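Local coordinates for protein sulfate transporter 4.1, chloroplastic (Arabidopsis thaliana, PDB 7LHV) that cotransports protons and sulfate across the membrane as an SLC26A/SulP family symporter and may help regulate sulfate assimilation, at residues F258-L263 and F303-I308; Y544-L549 and V587-E592; V554-Y559 and R600-A605. All coordinates share one frame; numbering follows the deposited sequence.

Contact 1 of 3, residues F258-L263 and F303-I308; sequences FVMGSL and FHPPSI
M260 reaches off helix 255-277 and lays the end of its side chain against P305 and I308, two apolar residues of the loop that follows helix 284-300. Its terminal methyl meets the proline ring, M260 CE lying 4.4 Å from P305 CG, while the sulfur turns to the branch methyl of the isoleucine, with M260 SD 4.3 Å from I308 CG2. The first two torsions are both extended (chi1 -163°, chi2 177°), which carries the sulfur straight out from the helix; the turn comes about the CG-SD bond, where chi3 of -102° brings CE to the proline. One flexible thioether thus serves two loop residues that stand three apart in sequence. These are loose van der Waals contacts with no hydrogen bond between the segments, and the pair buries just 93 Å². The backbones stay well separated, the nearest CA atoms being those of M260 and I308 at 8.7 Å, so the gap is bridged by side chains, with M260 the one residue of 258-263 that takes part. The same side chain also touches I299 on helix 284-300 and P430 in a loop. P305 and S307 rest in addition on P256 at the start of helix 255-277, and I308 packs on A300, so the loop leaving helix 284-300 is folded back across the end of that helix and against helix 255-277 within the sulfate permease region.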
# COMPACT_ATOMS: atom_id res chain seq x y z
N PHE A 258 -38.53 -26.28 -9.36
CA PHE A 258 -38.66 -25.13 -8.47
C PHE A 258 -39.34 -25.51 -7.16
O PHE A 258 -38.90 -25.09 -6.09
CB PHE A 258 -39.42 -24.00 -9.16
CG PHE A 258 -39.33 -22.69 -8.45
CD1 PHE A 258 -38.20 -21.89 -8.59
CD2 PHE A 258 -40.36 -22.25 -7.63
CE1 PHE A 258 -38.11 -20.68 -7.93
CE2 PHE A 258 -40.27 -21.04 -6.98
CZ PHE A 258 -39.14 -20.25 -7.13
N VAL A 259 -40.40 -26.32 -7.24
CA VAL A 259 -41.09 -26.74 -6.02
C VAL A 259 -40.17 -27.60 -5.16
O VAL A 259 -40.10 -27.43 -3.94
CB VAL A 259 -42.39 -27.48 -6.38
CG1 VAL A 259 -42.93 -28.22 -5.17
CG2 VAL A 259 -43.42 -26.50 -6.90
N MET A 260 -39.45 -28.53 -5.79
CA MET A 260 -38.53 -29.38 -5.04
C MET A 260 -37.45 -28.55 -4.35
O MET A 260 -37.17 -28.75 -3.16
CB MET A 260 -37.90 -30.41 -5.98
CG MET A 260 -37.26 -31.59 -5.28
SD MET A 260 -36.61 -32.79 -6.45
CE MET A 260 -37.87 -34.05 -6.39
N GLY A 261 -36.85 -27.61 -5.08
CA GLY A 261 -35.83 -26.78 -4.49
C GLY A 261 -36.35 -25.91 -3.37
O GLY A 261 -35.70 -25.77 -2.33
N SER A 262 -37.53 -25.32 -3.56
CA SER A 262 -38.10 -24.47 -2.51
C SER A 262 -38.40 -25.27 -1.25
O SER A 262 -38.09 -24.83 -0.14
CB SER A 262 -39.37 -23.79 -3.03
OG SER A 262 -39.96 -22.99 -2.02
N LEU A 263 -39.00 -26.46 -1.40
CA LEU A 263 -39.29 -27.28 -0.23
C LEU A 263 -38.02 -27.72 0.47
O LEU A 263 -37.94 -27.69 1.71
CB LEU A 263 -40.14 -28.48 -0.62
CG LEU A 263 -41.55 -28.19 -1.12
CD1 LEU A 263 -42.22 -29.47 -1.60
CD2 LEU A 263 -42.38 -27.52 -0.04
N PHE A 303 -42.39 -40.35 -7.29
CA PHE A 303 -43.22 -39.68 -8.29
C PHE A 303 -42.52 -39.55 -9.63
O PHE A 303 -43.19 -39.48 -10.67
CB PHE A 303 -43.64 -38.30 -7.78
CG PHE A 303 -44.43 -38.34 -6.51
CD1 PHE A 303 -45.81 -38.47 -6.54
CD2 PHE A 303 -43.80 -38.25 -5.28
CE1 PHE A 303 -46.54 -38.51 -5.37
CE2 PHE A 303 -44.53 -38.29 -4.10
CZ PHE A 303 -45.90 -38.42 -4.15
N HIS A 304 -41.18 -39.51 -9.64
CA HIS A 304 -40.37 -39.37 -10.84
C HIS A 304 -40.81 -38.18 -11.68
O HIS A 304 -41.37 -38.36 -12.77
CB HIS A 304 -40.43 -40.65 -11.68
CG HIS A 304 -39.94 -41.87 -10.96
ND1 HIS A 304 -38.61 -42.08 -10.68
CD2 HIS A 304 -40.61 -42.94 -10.46
CE1 HIS A 304 -38.47 -43.23 -10.04
NE2 HIS A 304 -39.67 -43.77 -9.89
N PRO A 305 -40.60 -36.95 -11.21
CA PRO A 305 -40.94 -35.77 -12.01
C PRO A 305 -40.15 -35.75 -13.30
O PRO A 305 -38.98 -36.15 -13.34
CB PRO A 305 -40.56 -34.60 -11.10
CG PRO A 305 -40.59 -35.17 -9.72
CD PRO A 305 -40.11 -36.58 -9.87
N PRO A 306 -40.75 -35.29 -14.40
CA PRO A 306 -40.05 -35.36 -15.69
C PRO A 306 -38.96 -34.32 -15.85
O PRO A 306 -37.92 -34.61 -16.46
CB PRO A 306 -41.18 -35.14 -16.71
CG PRO A 306 -42.47 -35.32 -15.94
CD PRO A 306 -42.15 -34.87 -14.56
N SER A 307 -39.15 -33.12 -15.31
CA SER A 307 -38.26 -31.99 -15.59
C SER A 307 -37.12 -31.86 -14.59
O SER A 307 -36.30 -30.95 -14.74
CB SER A 307 -39.07 -30.69 -15.61
OG SER A 307 -39.75 -30.50 -14.39
N ILE A 308 -37.03 -32.74 -13.60
CA ILE A 308 -35.92 -32.70 -12.66
C ILE A 308 -34.70 -33.36 -13.29
O ILE A 308 -34.82 -34.22 -14.17
CB ILE A 308 -36.30 -33.36 -11.32
CG1 ILE A 308 -36.60 -34.84 -11.53
CG2 ILE A 308 -37.49 -32.66 -10.70
CD1 ILE A 308 -36.65 -35.63 -10.25

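Contact 2 of 3, residues Y544-L549 and V587-E592; sequences YIKDRL and VEALKE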
# COMPACT_ATOMS: atom_id res chain seq x y z
N TYR A 544 4.52 15.40 6.66
CA TYR A 544 3.56 16.05 7.55
C TYR A 544 4.27 16.73 8.71
O TYR A 544 3.91 17.84 9.11
CB TYR A 544 2.54 15.04 8.05
CG TYR A 544 1.49 15.61 8.98
CD1 TYR A 544 0.34 16.20 8.48
CD2 TYR A 544 1.66 15.57 10.35
CE1 TYR A 544 -0.62 16.73 9.32
CE2 TYR A 544 0.71 16.09 11.20
CZ TYR A 544 -0.42 16.67 10.69
OH TYR A 544 -1.37 17.19 11.54
N ILE A 545 5.27 16.06 9.29
CA ILE A 545 6.01 16.64 10.40
C ILE A 545 6.77 17.88 9.94
O ILE A 545 6.83 18.89 10.65
CB ILE A 545 6.93 15.60 11.03
CG1 ILE A 545 6.10 14.48 11.66
CG2 ILE A 545 7.83 16.23 12.08
CD1 ILE A 545 6.87 13.21 11.90
N LYS A 546 7.35 17.82 8.74
CA LYS A 546 8.04 18.99 8.20
C LYS A 546 7.08 20.16 8.03
O LYS A 546 7.42 21.30 8.38
CB LYS A 546 8.71 18.65 6.88
CG LYS A 546 10.13 18.13 7.02
CD LYS A 546 10.89 18.21 5.71
CE LYS A 546 10.29 17.30 4.65
NZ LYS A 546 11.33 16.76 3.74
N ASP A 547 5.89 19.91 7.50
CA ASP A 547 4.91 20.98 7.33
C ASP A 547 4.47 21.55 8.68
O ASP A 547 4.36 22.78 8.84
CB ASP A 547 3.70 20.46 6.56
CG ASP A 547 4.05 20.01 5.16
OD1 ASP A 547 5.25 19.97 4.84
OD2 ASP A 547 3.12 19.69 4.39
N ARG A 548 4.23 20.68 9.66
CA ARG A 548 3.81 21.15 10.98
C ARG A 548 4.89 21.99 11.64
O ARG A 548 4.59 22.98 12.32
CB ARG A 548 3.43 19.97 11.86
CG ARG A 548 2.15 19.28 11.45
CD ARG A 548 0.97 20.22 11.61
NE ARG A 548 0.88 20.75 12.96
CZ ARG A 548 0.20 20.19 13.95
NH1 ARG A 548 -0.48 19.07 13.77
NH2 ARG A 548 0.21 20.76 15.15
N LEU A 549 6.15 21.61 11.47
CA LEU A 549 7.24 22.39 12.05
C LEU A 549 7.49 23.68 11.27
O LEU A 549 7.97 24.66 11.85
CB LEU A 549 8.50 21.54 12.13
CG LEU A 549 8.38 20.34 13.08
CD1 LEU A 549 9.65 19.52 13.10
CD2 LEU A 549 8.01 20.79 14.48
N VAL A 587 16.45 12.43 10.29
CA VAL A 587 17.56 13.29 10.65
C VAL A 587 17.85 14.31 9.55
O VAL A 587 18.23 15.45 9.83
CB VAL A 587 18.81 12.46 11.01
CG1 VAL A 587 18.63 11.81 12.37
CG2 VAL A 587 19.08 11.42 9.96
N GLU A 588 17.68 13.92 8.28
CA GLU A 588 17.85 14.88 7.20
C GLU A 588 16.85 16.02 7.32
O GLU A 588 17.21 17.20 7.21
CB GLU A 588 17.73 14.19 5.85
CG GLU A 588 19.06 13.77 5.25
CD GLU A 588 19.92 14.95 4.86
OE1 GLU A 588 19.48 15.76 4.01
OE2 GLU A 588 21.04 15.09 5.40
N ALA A 589 15.58 15.69 7.57
CA ALA A 589 14.57 16.73 7.73
C ALA A 589 14.84 17.57 8.97
O ALA A 589 14.61 18.78 8.96
CB ALA A 589 13.18 16.10 7.80
N LEU A 590 15.31 16.95 10.05
CA LEU A 590 15.62 17.71 11.26
C LEU A 590 16.74 18.71 11.00
O LEU A 590 16.68 19.85 11.46
CB LEU A 590 15.99 16.76 12.40
CG LEU A 590 14.80 16.10 13.10
CD1 LEU A 590 15.28 15.13 14.17
CD2 LEU A 590 13.88 17.15 13.70
N LYS A 591 17.77 18.30 10.26
CA LYS A 591 18.84 19.23 9.90
C LYS A 591 18.33 20.36 9.02
O LYS A 591 18.71 21.52 9.20
CB LYS A 591 19.98 18.48 9.22
CG LYS A 591 20.79 17.61 10.16
CD LYS A 591 22.10 17.17 9.53
CE LYS A 591 21.89 16.05 8.53
NZ LYS A 591 23.18 15.41 8.15
N GLU A 592 17.46 20.03 8.06
CA GLU A 592 16.90 21.07 7.20
C GLU A 592 16.07 22.08 8.00
O GLU A 592 16.19 23.29 7.79
CB GLU A 592 16.05 20.45 6.09
CG GLU A 592 16.85 19.65 5.08
CD GLU A 592 15.98 18.99 4.03
OE1 GLU A 592 14.75 19.25 4.03
OE2 GLU A 592 16.51 18.22 3.21
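Two helical segments face each other here, 544-549 and 587-592, and their backbones come nearest at K546 and A589, whose CA atoms are 6.9 Å apart. The small A589 permits that approach: its methyl points at the other helix and meets the aliphatic part of the lysine, A589 CB lying 3.7 Å from K546 CG and 3.8 Å from K546 CD. K546 does not aim its CB directly across. Its chain runs out over the alanine and then bends at the third and fourth torsions (chi3 -65°), so the methylenes make the apolar contact and the ammonium group is carried beyond it. There it comes near E592, one turn after A589, but K546 NZ and E592 OE1 remain 4.2 Å apart, too far for a salt bridge; any attraction between the opposite charges is probably modest. L549 also directs its CB to the other helix, and both it and K546 pack on L593, the next residue of helix 584-599. The interface continues at the main chain, where the carbonyl oxygen of L549 takes a hydrogen bond from the hydroxyl of Y597. On the far flank of segment 587-592, K591 NZ forms a salt bridge with E588 OE2 at 3.5 Å and a hydrogen bond to the carbonyl oxygen of S620, while F453 of the second subunit packs on both E588 and K591. Alanine against lysine methylenes, with charges at the margin, joins two neighbouring helices of the STAS domain, an alpha/beta fold in which helices pack beside a central sheet.

Contact 3 of 3, residues V554-Y559 and R600-A605; sequences VAVDKY and RDIQLA
D557 and R600 form a side-on salt bridge, with two guanidinium nitrogens each taking one carboxylate oxygen. The shorter bond runs from R600 NH2 to D557 OD2 at 2.6 Å, with an N-H...O angle of 157°; it uses the syn lone pair of OD2 and lies near the guanidinium plane. The second, R600 NE to D557 OD1, is longer at 3.2 Å and more bent, and OD1 sits well tilted from that plane. The carboxylate and guanidinium planes are 31° apart, consistent with one bond lying near the guanidinium plane and the other tilted from it. Both partners have further bonds in the second subunit: OD1 of D557 also pairs with R360 of that chain, and R600 NH1 donates to the carbonyl oxygen of its A357. The carboxylate thus has two arginine partners, one from each subunit, which probably favours its charged form. A bend at chi2 (87°) turns the arginine chain toward the aspartate. Beside the polar pair, V556 makes the apolar part of the contact, its CG2 3.8 Å from I602 CD1 and its CG1 4.1 Å from R600 CG. In the strand that follows, Q603 NE2 donates to the carbonyl oxygen of L604 at 2.7 Å, and its OE1 accepts from K598 NZ. D601, with positive phi, ends helix 584-599 in a Schellman motif, and strand 603-606 then joins strand 569-575 in parallel. This helix-turn-strand connection belongs to the alpha/beta STAS domain, and its bridge to helix 542-560 also forms part of the subunit interface.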
# COMPACT_ATOMS: atom_id res chain seq x y z
N VAL A 554 6.19 30.00 9.11
CA VAL A 554 5.16 30.80 8.43
C VAL A 554 4.59 31.84 9.38
O VAL A 554 4.34 32.99 9.00
CB VAL A 554 4.07 29.89 7.85
CG1 VAL A 554 3.08 30.71 7.05
CG2 VAL A 554 4.69 28.83 6.96
N ALA A 555 4.37 31.46 10.64
CA ALA A 555 3.89 32.42 11.64
C ALA A 555 4.90 33.53 11.86
O ALA A 555 4.53 34.70 11.99
CB ALA A 555 3.58 31.70 12.95
N VAL A 556 6.19 33.18 11.91
CA VAL A 556 7.23 34.20 12.08
C VAL A 556 7.26 35.14 10.88
O VAL A 556 7.42 36.36 11.03
CB VAL A 556 8.60 33.53 12.30
CG1 VAL A 556 9.72 34.55 12.19
CG2 VAL A 556 8.64 32.86 13.66
N ASP A 557 7.11 34.60 9.67
CA ASP A 557 7.08 35.43 8.47
C ASP A 557 5.88 36.37 8.50
O ASP A 557 5.99 37.55 8.12
CB ASP A 557 7.04 34.56 7.22
CG ASP A 557 8.29 33.72 7.07
OD1 ASP A 557 9.34 34.11 7.60
OD2 ASP A 557 8.22 32.66 6.41
N LYS A 558 4.72 35.88 8.93
CA LYS A 558 3.55 36.73 9.06
C LYS A 558 3.78 37.83 10.09
O LYS A 558 3.37 38.98 9.89
CB LYS A 558 2.32 35.90 9.43
CG LYS A 558 1.66 35.20 8.25
CD LYS A 558 0.47 34.38 8.71
CE LYS A 558 -0.27 33.78 7.52
NZ LYS A 558 -1.31 32.80 7.96
N TYR A 559 4.42 37.49 11.21
CA TYR A 559 4.72 38.48 12.23
C TYR A 559 5.65 39.56 11.70
O TYR A 559 5.45 40.76 11.96
CB TYR A 559 5.34 37.81 13.46
CG TYR A 559 4.35 37.11 14.36
CD1 TYR A 559 3.03 37.52 14.42
CD2 TYR A 559 4.74 36.02 15.13
CE1 TYR A 559 2.12 36.88 15.24
CE2 TYR A 559 3.84 35.37 15.96
CZ TYR A 559 2.53 35.80 16.01
OH TYR A 559 1.63 35.16 16.82
N ARG A 600 15.49 31.91 10.16
CA ARG A 600 14.43 32.68 10.79
C ARG A 600 14.78 33.11 12.21
O ARG A 600 13.93 33.69 12.89
CB ARG A 600 13.13 31.87 10.82
CG ARG A 600 12.12 32.27 9.76
CD ARG A 600 12.38 31.52 8.47
NE ARG A 600 11.20 31.50 7.61
CZ ARG A 600 11.16 30.91 6.42
NH1 ARG A 600 12.22 30.29 5.92
NH2 ARG A 600 10.03 30.95 5.72
N ASP A 601 16.01 32.85 12.66
CA ASP A 601 16.45 33.18 14.02
C ASP A 601 15.61 32.46 15.07
O ASP A 601 15.16 33.06 16.05
CB ASP A 601 16.43 34.70 14.25
CG ASP A 601 17.28 35.12 15.42
OD1 ASP A 601 18.04 34.29 15.94
OD2 ASP A 601 17.18 36.30 15.83
N ILE A 602 15.41 31.16 14.88
CA ILE A 602 14.70 30.30 15.82
C ILE A 602 15.66 29.21 16.28
O ILE A 602 16.39 28.63 15.47
CB ILE A 602 13.43 29.69 15.19
CG1 ILE A 602 12.47 30.79 14.74
CG2 ILE A 602 12.74 28.77 16.17
CD1 ILE A 602 11.40 30.30 13.80
N GLN A 603 15.66 28.94 17.58
CA GLN A 603 16.53 27.92 18.16
C GLN A 603 15.80 26.59 18.21
O GLN A 603 14.65 26.51 18.64
CB GLN A 603 16.96 28.33 19.57
CG GLN A 603 17.92 27.36 20.23
CD GLN A 603 19.10 27.04 19.34
OE1 GLN A 603 19.89 27.91 18.99
NE2 GLN A 603 19.21 25.77 18.96
N LEU A 604 16.48 25.53 17.77
CA LEU A 604 15.94 24.18 17.82
C LEU A 604 16.59 23.42 18.96
O LEU A 604 17.82 23.44 19.11
CB LEU A 604 16.18 23.45 16.50
CG LEU A 604 15.47 22.10 16.41
CD1 LEU A 604 14.02 22.34 16.04
CD2 LEU A 604 16.14 21.17 15.43
N ALA A 605 15.77 22.74 19.76
CA ALA A 605 16.25 21.95 20.88
C ALA A 605 15.59 20.57 20.85
O ALA A 605 14.47 20.41 20.36
CB ALA A 605 15.95 22.63 22.22

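From the N terminus, contact 1 comes first: it closes a mostly helical loop of 39 residues in the membrane region by bringing the segment after helix 284-300 back to helix 255-277. The nearest atoms of contacts 1 and 2 are about 56 Å apart, on opposite sides of the chain's centre. In the STAS domain, contact 2 closes a loop of 37 residues and contact 3 one of 40, both containing strand 569-575. The two cross, because 544-549 and 554-559 precede 587-592 and 600-605 in the same order. Together they tie helix 542-560 to helix 584-599 and to the turn leading into strand 603-606. Their centres lie 14 Å apart, and both touch the second subunit.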